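Local atomic coordinates of putative modulator of DNA gyrase (Bacteroides thetaiotaomicron, PDB entry 1VPB), a protein that is probably a metallopeptidase of the PmbA/TldD (U62) family and may modulate DNA gyrase. Residues A[107-117]-A[334-345]; A[293-301]-A[315-323]. All coordinates share one frame; numbering follows the deposited sequence.

Contact 1: A[107-117]-A[334-345]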
loop_
_atom_site.group_PDB
_atom_site.type_symbol
_atom_site.label_atom_id
_atom_site.label_comp_id
_atom_site.label_asym_id
_atom_site.label_seq_id
_atom_site.Cartn_x
_atom_site.Cartn_y
_atom_site.Cartn_z
ATOM N N ASP A 107 29.404 5.589 -0.102
ATOM C CA ASP A 107 28.848 6.194 -1.319
ATOM C C ASP A 107 29.230 7.649 -1.405
ATOM O O ASP A 107 28.648 8.481 -0.721
ATOM C CB ASP A 107 27.357 6.068 -1.298
ATOM C CG ASP A 107 26.730 6.438 -2.635
ATOM O OD1 ASP A 107 27.368 7.182 -3.408
ATOM O OD2 ASP A 107 25.638 5.984 -2.935
ATOM N N GLU A 108 30.242 7.941 -2.211
ATOM C CA GLU A 108 30.837 9.269 -2.172
ATOM C C GLU A 108 29.991 10.315 -2.853
ATOM O O GLU A 108 30.265 11.535 -2.766
ATOM C CB GLU A 108 32.216 9.220 -2.791
ATOM C CG GLU A 108 33.205 8.476 -1.899
ATOM C CD GLU A 108 34.635 8.576 -2.384
ATOM O OE1 GLU A 108 35.209 9.680 -2.355
ATOM O OE2 GLU A 108 35.161 7.545 -2.815
ATOM N N ALA A 109 28.995 9.837 -3.548
ATOM C CA ALA A 109 28.026 10.779 -4.178
ATOM C C ALA A 109 26.981 11.292 -3.190
ATOM O O ALA A 109 26.266 12.274 -3.540
ATOM C CB ALA A 109 27.377 10.149 -5.360
ATOM N N ARG A 110 26.852 10.676 -1.994
ATOM C CA ARG A 110 25.932 11.133 -0.961
ATOM C C ARG A 110 26.622 12.275 -0.249
ATOM O O ARG A 110 27.417 12.111 0.676
ATOM C CB ARG A 110 25.527 9.991 0.045
ATOM C CG ARG A 110 24.641 8.944 -0.536
ATOM C CD ARG A 110 23.225 9.398 -0.710
ATOM N NE ARG A 110 22.415 8.327 -1.206
ATOM C CZ ARG A 110 21.190 8.488 -1.690
ATOM N NH1 ARG A 110 20.628 9.675 -1.757
ATOM N NH2 ARG A 110 20.547 7.436 -2.135
ATOM N N VAL A 111 26.309 13.495 -0.714
ATOM C CA VAL A 111 26.841 14.710 -0.168
ATOM C C VAL A 111 25.709 15.696 0.113
ATOM O O VAL A 111 24.613 15.542 -0.365
ATOM C CB VAL A 111 27.867 15.369 -1.123
ATOM C CG1 VAL A 111 29.074 14.460 -1.319
ATOM C CG2 VAL A 111 27.196 15.756 -2.417
ATOM N N LEU A 112 25.995 16.664 0.960
ATOM C CA LEU A 112 25.023 17.737 1.205
ATOM C C LEU A 112 25.084 18.678 0.015
ATOM O O LEU A 112 26.089 18.781 -0.695
ATOM C CB LEU A 112 25.355 18.481 2.497
ATOM C CG LEU A 112 25.193 17.724 3.850
ATOM C CD1 LEU A 112 25.307 18.648 5.039
ATOM C CD2 LEU A 112 23.936 17.027 3.903
ATOM N N ALA A 113 23.957 19.322 -0.223
ATOM C CA ALA A 113 23.909 20.369 -1.259
ATOM C C ALA A 113 24.832 21.543 -0.899
ATOM O O ALA A 113 25.127 21.795 0.262
ATOM C CB ALA A 113 22.473 20.879 -1.386
ATOM N N ASP A 114 25.238 22.300 -1.917
ATOM C CA ASP A 114 25.949 23.545 -1.747
ATOM C C ASP A 114 24.973 24.491 -1.017
ATOM O O ASP A 114 23.855 24.704 -1.537
ATOM C CB ASP A 114 26.232 24.099 -3.122
ATOM C CG ASP A 114 26.870 25.482 -3.133
ATOM O OD1 ASP A 114 26.868 26.285 -2.182
ATOM O OD2 ASP A 114 27.452 25.829 -4.177
ATOM N N PRO A 115 25.332 25.035 0.120
ATOM C CA PRO A 115 24.368 25.845 0.891
ATOM C C PRO A 115 23.968 27.161 0.255
ATOM O O PRO A 115 22.936 27.706 0.665
ATOM C CB PRO A 115 25.062 26.032 2.239
ATOM C CG PRO A 115 26.451 25.912 1.882
ATOM C CD PRO A 115 26.611 24.970 0.813
ATOM N N SER A 116 24.664 27.540 -0.802
ATOM C CA SER A 116 24.295 28.748 -1.581
ATOM C C SER A 116 22.941 28.498 -2.296
ATOM O O SER A 116 22.205 29.465 -2.611
ATOM C CB SER A 116 25.384 29.096 -2.562
ATOM O OG SER A 116 25.388 28.231 -3.635
ATOM N N ARG A 117 22.592 27.208 -2.485
ATOM C CA ARG A 117 21.320 26.816 -3.091
ATOM C C ARG A 117 20.121 26.735 -2.167
ATOM O O ARG A 117 19.011 26.531 -2.641
ATOM C CB ARG A 117 21.467 25.442 -3.754
ATOM C CG ARG A 117 22.528 25.373 -4.785
ATOM C CD ARG A 117 22.703 23.971 -5.340
ATOM N NE ARG A 117 21.497 23.566 -6.028
ATOM C CZ ARG A 117 20.932 22.331 -5.943
ATOM N NH1 ARG A 117 21.500 21.294 -5.294
ATOM N NH2 ARG A 117 19.836 22.137 -6.599
ATOM N N THR A 334 20.633 16.373 -5.629
ATOM C CA THR A 334 22.070 16.562 -5.456
ATOM C C THR A 334 22.791 15.250 -5.776
ATOM O O THR A 334 23.793 15.232 -6.499
ATOM C CB THR A 334 22.361 17.042 -4.037
ATOM O OG1 THR A 334 21.806 18.371 -3.848
ATOM C CG2 THR A 334 23.850 17.253 -3.801
ATOM N N TYR A 335 22.288 14.168 -5.217
ATOM C CA TYR A 335 22.896 12.844 -5.418
ATOM C C TYR A 335 22.966 12.421 -6.876
ATOM O O TYR A 335 24.035 12.098 -7.389
ATOM C CB TYR A 335 22.110 11.843 -4.628
ATOM C CG TYR A 335 22.592 10.450 -4.721
ATOM C CD1 TYR A 335 23.831 10.092 -4.177
ATOM C CD2 TYR A 335 21.824 9.479 -5.290
ATOM C CE1 TYR A 335 24.283 8.808 -4.247
ATOM C CE2 TYR A 335 22.255 8.177 -5.353
ATOM C CZ TYR A 335 23.489 7.847 -4.828
ATOM O OH TYR A 335 23.858 6.512 -4.898
ATOM N N ASN A 336 21.825 12.438 -7.588
ATOM C CA ASN A 336 21.832 12.075 -8.976
ATOM C C ASN A 336 22.608 13.048 -9.864
ATOM O O ASN A 336 23.227 12.637 -10.866
ATOM C CB ASN A 336 20.408 11.834 -9.464
ATOM C CG ASN A 336 19.818 10.591 -8.904
ATOM O OD1 ASN A 336 20.291 9.482 -9.186
ATOM N ND2 ASN A 336 18.792 10.738 -8.091
ATOM N N ALA A 337 22.601 14.326 -9.517
ATOM C CA ALA A 337 23.428 15.294 -10.215
ATOM C C ALA A 337 24.914 14.883 -10.122
ATOM O O ALA A 337 25.623 14.830 -11.132
ATOM C CB ALA A 337 23.222 16.713 -9.684
ATOM N N LYS A 338 25.361 14.556 -8.915
ATOM C CA LYS A 338 26.761 14.145 -8.721
ATOM C C LYS A 338 27.102 12.882 -9.504
ATOM O O LYS A 338 28.168 12.824 -10.169
ATOM C CB LYS A 338 27.067 13.978 -7.230
ATOM C CG LYS A 338 28.562 13.900 -6.924
ATOM C CD LYS A 338 28.849 14.194 -5.511
ATOM C CE LYS A 338 30.312 13.908 -5.124
ATOM N NZ LYS A 338 31.240 14.808 -5.921
ATOM N N LYS A 339 26.201 11.912 -9.508
ATOM C CA LYS A 339 26.429 10.671 -10.227
ATOM C C LYS A 339 26.510 10.841 -11.719
ATOM O O LYS A 339 27.301 10.179 -12.400
ATOM C CB LYS A 339 25.348 9.657 -9.916
ATOM C CG LYS A 339 25.347 9.251 -8.484
ATOM C CD LYS A 339 24.416 8.139 -8.218
ATOM C CE LYS A 339 25.076 6.790 -8.315
ATOM N NZ LYS A 339 24.070 5.783 -7.836
ATOM N N MET A 340 25.685 11.734 -12.235
ATOM C CA MET A 340 25.610 11.948 -13.646
ATOM C C MET A 340 26.611 12.962 -14.139
ATOM O O MET A 340 26.821 13.065 -15.354
ATOM C CB MET A 340 24.195 12.387 -14.019
ATOM C CG MET A 340 23.206 11.235 -13.913
ATOM S SD MET A 340 21.668 11.472 -14.770
ATOM C CE MET A 340 20.965 12.555 -13.614
ATOM N N GLY A 341 27.192 13.726 -13.229
ATOM C CA GLY A 341 28.102 14.786 -13.572
ATOM C C GLY A 341 27.421 15.972 -14.218
ATOM O O GLY A 341 27.936 16.557 -15.173
ATOM N N VAL A 342 26.234 16.323 -13.711
ATOM C CA VAL A 342 25.467 17.423 -14.286
ATOM C C VAL A 342 25.004 18.311 -13.135
ATOM O O VAL A 342 25.231 17.990 -11.967
ATOM C CB VAL A 342 24.266 16.948 -15.059
ATOM C CG1 VAL A 342 24.645 16.021 -16.222
ATOM C CG2 VAL A 342 23.283 16.226 -14.122
ATOM N N ASP A 343 24.402 19.444 -13.477
ATOM C CA ASP A 343 23.943 20.376 -12.464
ATOM C C ASP A 343 22.606 19.916 -11.895
ATOM O O ASP A 343 21.704 19.508 -12.646
ATOM C CB ASP A 343 23.699 21.743 -13.062
ATOM C CG ASP A 343 24.970 22.437 -13.515
ATOM O OD1 ASP A 343 26.045 22.170 -12.951
ATOM O OD2 ASP A 343 24.941 23.287 -14.430
ATOM N N PRO A 344 22.467 20.009 -10.577
ATOM C CA PRO A 344 21.215 19.695 -9.928
ATOM C C PRO A 344 20.223 20.827 -10.180
ATOM O O PRO A 344 20.624 21.977 -10.402
ATOM C CB PRO A 344 21.585 19.648 -8.425
ATOM C CG PRO A 344 22.789 20.518 -8.318
ATOM C CD PRO A 344 23.485 20.475 -9.621
ATOM N N THR A 345 18.940 20.498 -10.085
ATOM C CA THR A 345 17.847 21.453 -10.198
ATOM C C THR A 345 16.989 21.529 -8.946
ATOM O O THR A 345 17.179 22.405 -8.084
ATOM C CB THR A 345 17.020 21.197 -11.524
ATOM O OG1 THR A 345 16.500 19.837 -11.579
ATOM C CG2 THR A 345 17.876 21.341 -12.706
HETATM O O HOH W 1 19.273 24.927 -7.315
#
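Arg110 and Tyr335 form the flat stack that leads this surface contact, in which the loop 107-117, lying between helices 87-101 and 138-150, runs past helix 334-340 and the tail that follows it. The evidence for a cation-pi pair is direct: CZ of Arg110 sits 3.6 Å from the centroid of the Tyr335 ring and 5° off its normal, with guanidinium and ring planes only 4° apart. The arginine chain bends at its second torsion (chi2 -75°), which folds the charged end back over the ring. Lys339 lays its CD against the opposite face, so the tyrosine is sandwiched, and Lys339 NZ donates to Tyr335 OH at 3.0 Å. That hydroxyl in turn donates to the syn lone pair of Asp107 OD2 at 2.7 Å; the two bonds together should restrain its rotation. The other carboxylate oxygen, OD1, accepts from Ala109 N in an Asx turn, which ties the carboxylate to its own backbone while OD2 faces the tyrosine. Ala109 CB also packs on Tyr335 CE1 at 3.6 Å. Further along, CG2 of Val111 meets CG2 of Thr334 at 3.9 Å, the two side chains crossing at about a right angle. At the far end the Arg117 guanidinium has Pro344 over one face, CZ to CG 3.5 Å, while at its edge NH1 gives Thr334 OG1 a weak bond of 3.3 Å; that hydroxyl is also bonded to Glu312. Water 1 accepts from Arg117 NE. Around the pair, Leu112 rests on strands 36-52 and 58-73, Arg110 makes a second cation-pi contact with Tyr77 of strand 76-82, and the helix turns Asn336, Lys339 and Met340 to helix 269-273.

Contact 2: A[293-301]-A[315-323]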
loop_
_atom_site.group_PDB
_atom_site.type_symbol
_atom_site.label_atom_id
_atom_site.label_comp_id
_atom_site.label_asym_id
_atom_site.label_seq_id
_atom_site.Cartn_x
_atom_site.Cartn_y
_atom_site.Cartn_z
ATOM N N THR A 293 2.419 23.616 -23.035
ATOM C CA THR A 293 3.192 24.471 -22.178
ATOM C C THR A 293 2.836 24.168 -20.739
ATOM O O THR A 293 1.663 24.156 -20.333
ATOM C CB THR A 293 2.917 25.957 -22.560
ATOM O OG1 THR A 293 3.418 26.198 -23.867
ATOM C CG2 THR A 293 3.683 26.897 -21.661
ATOM N N LEU A 294 3.882 23.920 -19.966
ATOM C CA LEU A 294 3.771 23.380 -18.638
ATOM C C LEU A 294 4.848 24.016 -17.790
ATOM O O LEU A 294 6.012 23.995 -18.155
ATOM C CB LEU A 294 3.977 21.879 -18.661
ATOM C CG LEU A 294 3.670 21.149 -17.346
ATOM C CD1 LEU A 294 2.196 21.112 -16.950
ATOM C CD2 LEU A 294 4.220 19.718 -17.432
ATOM N N THR A 295 4.448 24.608 -16.661
ATOM C CA THR A 295 5.412 25.204 -15.742
ATOM C C THR A 295 5.256 24.573 -14.371
ATOM O O THR A 295 4.177 24.083 -13.989
ATOM C CB THR A 295 5.257 26.728 -15.627
ATOM O OG1 THR A 295 3.916 27.007 -15.272
ATOM C CG2 THR A 295 5.443 27.411 -16.953
ATOM N N ASP A 296 6.330 24.671 -13.603
ATOM C CA ASP A 296 6.313 24.342 -12.177
ATOM C C ASP A 296 6.227 25.673 -11.425
ATOM O O ASP A 296 7.046 26.557 -11.668
ATOM C CB ASP A 296 7.622 23.601 -11.807
ATOM C CG ASP A 296 7.650 23.041 -10.418
ATOM O OD1 ASP A 296 6.592 22.882 -9.739
ATOM O OD2 ASP A 296 8.759 22.741 -9.948
ATOM N N GLU A 297 5.184 25.825 -10.624
ATOM C CA GLU A 297 4.832 27.074 -9.959
ATOM C C GLU A 297 4.802 26.873 -8.465
ATOM O O GLU A 297 3.723 26.764 -7.894
ATOM C CB GLU A 297 3.429 27.451 -10.398
ATOM C CG GLU A 297 3.378 27.696 -11.889
ATOM C CD GLU A 297 3.905 29.019 -12.269
ATOM O OE1 GLU A 297 4.274 29.826 -11.328
ATOM O OE2 GLU A 297 3.881 29.253 -13.518
ATOM N N PRO A 298 5.969 26.712 -7.842
ATOM C CA PRO A 298 5.997 26.313 -6.419
ATOM C C PRO A 298 5.557 27.383 -5.413
ATOM O O PRO A 298 5.427 27.086 -4.197
ATOM C CB PRO A 298 7.483 25.961 -6.168
ATOM C CG PRO A 298 8.227 26.610 -7.301
ATOM C CD PRO A 298 7.317 26.778 -8.447
ATOM N N HIS A 299 5.381 28.625 -5.903
ATOM C CA HIS A 299 5.206 29.748 -4.986
ATOM C C HIS A 299 3.784 30.324 -4.973
ATOM O O HIS A 299 3.556 31.403 -4.436
ATOM C CB HIS A 299 6.238 30.816 -5.267
ATOM C CG HIS A 299 7.646 30.333 -5.196
ATOM N ND1 HIS A 299 8.696 30.948 -5.853
ATOM C CD2 HIS A 299 8.182 29.251 -4.548
ATOM C CE1 HIS A 299 9.822 30.287 -5.590
ATOM N NE2 HIS A 299 9.529 29.235 -4.821
ATOM N N LEU A 300 2.844 29.631 -5.572
ATOM C CA LEU A 300 1.416 30.057 -5.536
ATOM C C LEU A 300 0.860 30.049 -4.125
ATOM O O LEU A 300 0.939 29.070 -3.400
ATOM C CB LEU A 300 0.550 29.174 -6.446
ATOM C CG LEU A 300 0.998 29.075 -7.896
ATOM C CD1 LEU A 300 0.065 28.191 -8.633
ATOM C CD2 LEU A 300 1.065 30.450 -8.519
ATOM N N VAL A 301 0.263 31.176 -3.720
ATOM C CA VAL A 301 -0.289 31.291 -2.387
ATOM C C VAL A 301 -1.618 30.575 -2.246
ATOM O O VAL A 301 -2.455 30.585 -3.181
ATOM C CB VAL A 301 -0.396 32.823 -2.042
ATOM C CG1 VAL A 301 -1.114 33.068 -0.766
ATOM C CG2 VAL A 301 1.010 33.415 -1.994
ATOM N N ALA A 315 16.227 25.707 -2.501
ATOM C CA ALA A 315 15.173 26.687 -2.811
ATOM C C ALA A 315 14.423 26.282 -4.102
ATOM O O ALA A 315 15.046 26.074 -5.173
ATOM C CB ALA A 315 15.796 28.049 -3.000
ATOM N N THR A 316 13.107 26.195 -4.037
ATOM C CA THR A 316 12.277 26.023 -5.232
ATOM C C THR A 316 12.304 27.280 -6.084
ATOM O O THR A 316 12.488 28.377 -5.571
ATOM C CB THR A 316 10.855 25.662 -4.870
ATOM O OG1 THR A 316 10.354 26.612 -3.921
ATOM C CG2 THR A 316 10.810 24.261 -4.123
ATOM N N GLU A 317 12.094 27.108 -7.365
ATOM C CA GLU A 317 12.071 28.193 -8.329
ATOM C C GLU A 317 10.994 27.836 -9.329
ATOM O O GLU A 317 10.799 26.674 -9.695
ATOM C CB GLU A 317 13.388 28.213 -9.134
ATOM C CG GLU A 317 14.611 28.439 -8.295
ATOM C CD GLU A 317 15.869 28.407 -9.157
ATOM O OE1 GLU A 317 15.813 28.647 -10.387
ATOM O OE2 GLU A 317 16.908 28.088 -8.604
ATOM N N ARG A 318 10.348 28.874 -9.871
ATOM C CA ARG A 318 9.572 28.689 -11.093
ATOM C C ARG A 318 10.410 28.175 -12.215
ATOM O O ARG A 318 11.518 28.676 -12.438
ATOM C CB ARG A 318 8.957 30.023 -11.508
ATOM C CG ARG A 318 7.921 30.512 -10.581
ATOM C CD ARG A 318 6.991 31.685 -11.161
ATOM N NE ARG A 318 6.760 31.455 -12.593
ATOM C CZ ARG A 318 5.640 31.615 -13.266
ATOM N NH1 ARG A 318 4.518 32.034 -12.680
ATOM N NH2 ARG A 318 5.636 31.313 -14.561
ATOM N N ARG A 319 9.911 27.167 -12.938
ATOM C CA ARG A 319 10.611 26.643 -14.094
ATOM C C ARG A 319 9.635 26.308 -15.222
ATOM O O ARG A 319 8.529 25.847 -14.994
ATOM C CB ARG A 319 11.328 25.330 -13.762
ATOM C CG ARG A 319 12.658 25.512 -13.019
ATOM C CD ARG A 319 13.473 24.235 -12.876
ATOM N NE ARG A 319 14.753 24.483 -12.232
ATOM C CZ ARG A 319 14.953 24.541 -10.912
ATOM N NH1 ARG A 319 13.953 24.362 -10.064
ATOM N NH2 ARG A 319 16.164 24.783 -10.445
ATOM N N SER A 320 10.126 26.510 -16.429
ATOM C CA SER A 320 9.523 26.005 -17.630
ATOM C C SER A 320 9.864 24.507 -17.713
ATOM O O SER A 320 11.024 24.136 -17.767
ATOM C CB SER A 320 10.128 26.692 -18.845
ATOM O OG SER A 320 9.600 26.109 -20.004
ATOM N N ILE A 321 8.834 23.678 -17.757
ATOM C CA ILE A 321 9.027 22.248 -18.034
ATOM C C ILE A 321 8.920 22.013 -19.524
ATOM O O ILE A 321 9.894 21.524 -20.138
ATOM C CB ILE A 321 8.038 21.388 -17.257
ATOM C CG1 ILE A 321 8.316 21.555 -15.761
ATOM C CG2 ILE A 321 8.179 19.906 -17.687
ATOM C CD1 ILE A 321 7.270 21.007 -14.873
ATOM N N PHE A 322 7.785 22.411 -20.109
ATOM C CA PHE A 322 7.648 22.464 -21.566
ATOM C C PHE A 322 7.240 23.880 -21.970
ATOM O O PHE A 322 6.327 24.462 -21.350
ATOM C CB PHE A 322 6.546 21.523 -22.035
ATOM C CG PHE A 322 6.904 20.081 -21.961
ATOM C CD1 PHE A 322 7.604 19.494 -22.991
ATOM C CD2 PHE A 322 6.486 19.301 -20.890
ATOM C CE1 PHE A 322 7.920 18.148 -22.953
ATOM C CE2 PHE A 322 6.845 17.964 -20.814
ATOM C CZ PHE A 322 7.560 17.395 -21.862
ATOM N N ASP A 323 7.898 24.380 -23.011
ATOM C CA ASP A 323 7.537 25.652 -23.647
ATOM C C ASP A 323 7.194 25.352 -25.102
ATOM O O ASP A 323 8.076 25.088 -25.923
ATOM C CB ASP A 323 8.717 26.594 -23.489
ATOM C CG ASP A 323 8.480 27.951 -24.104
ATOM O OD1 ASP A 323 7.353 28.272 -24.520
ATOM O OD2 ASP A 323 9.416 28.753 -24.210
HETATM O O HOH W 2 10.982 24.192 -10.592
#
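Arg318 reaches across to Glu297 atom by atom. Its CB lies 4.0 Å from Asp296 O, CG nears Glu297 OE1, and CD comes within 3.3 Å of that same OE1. A bend at the third torsion (chi3 36°) then brings a face of the guanidinium up to the carboxylate, which stands nearly upright on it, the planes 84° apart. NE also lies nearest OE1, and NH2 nearest OE2. OE1 lies over a face of the guanidinium and not in its plane, so the salt bridge, NH1 to OE1 at 2.6 Å, probably rests more on charge than on a directed N-H; its short length is doubtful. The other oxygen, OE2, accepts from Thr295 OG1 at 2.8 Å on its anti side, which steadies the carboxylate from within its own segment.

The backbones run antiparallel. Asp296 and Arg319 form a hydrogen-bonded pair and Thr295 faces Ser320 as a non-hydrogen-bonded one, but the register slips by one residue before Leu294 meets Phe322. There Leu294 O accepts from both Ile321 N (2.9 Å) and Phe322 N (3.1 Å), a classic beta bulge, and the chain turns a corner at Ile321. CD2 of Leu294 packs against the edge of the Phe322 ring, and this buried face is covered by helix 256-265 through Leu260, Met263 and Ile264.

Beyond the strands, Pro298 CB touches Thr316 CB at 3.6 Å. His299 NE2 donates in its ring plane to Thr316 OG1 at 2.9 Å (N-H...O 143°); that hydroxyl is also bonded to Arg307 O. Water 2 donates to Asp296 OD2 and Glu317 O and accepts from Arg319 NH1, bridging the two segments, while Asp296 OD1 takes the backbone N-H groups of Ser350 and Ile351.

In the fold
The centres of contact 1 and contact 2 lie about 21 Å apart. Along the chain the order is 107-117, 293-301, 315-323, 334-345, so both segments of contact 2 fall between the two halves of contact 1. They meet directly: Arg117 O and Ala315 N, 2.9 Å apart, probably form a hydrogen bond, and Thr345 O packs near Arg319 NH2. Contact 2 pairs strands 294-296 and 319-323 of a five-stranded mixed sheet; contact 1 brings helix 334-340, which follows that sheet's edge strand 326-327, against a loop lying on the six-stranded antiparallel sheet. Together they connect the C-terminal family region to the N-terminal part of the chain.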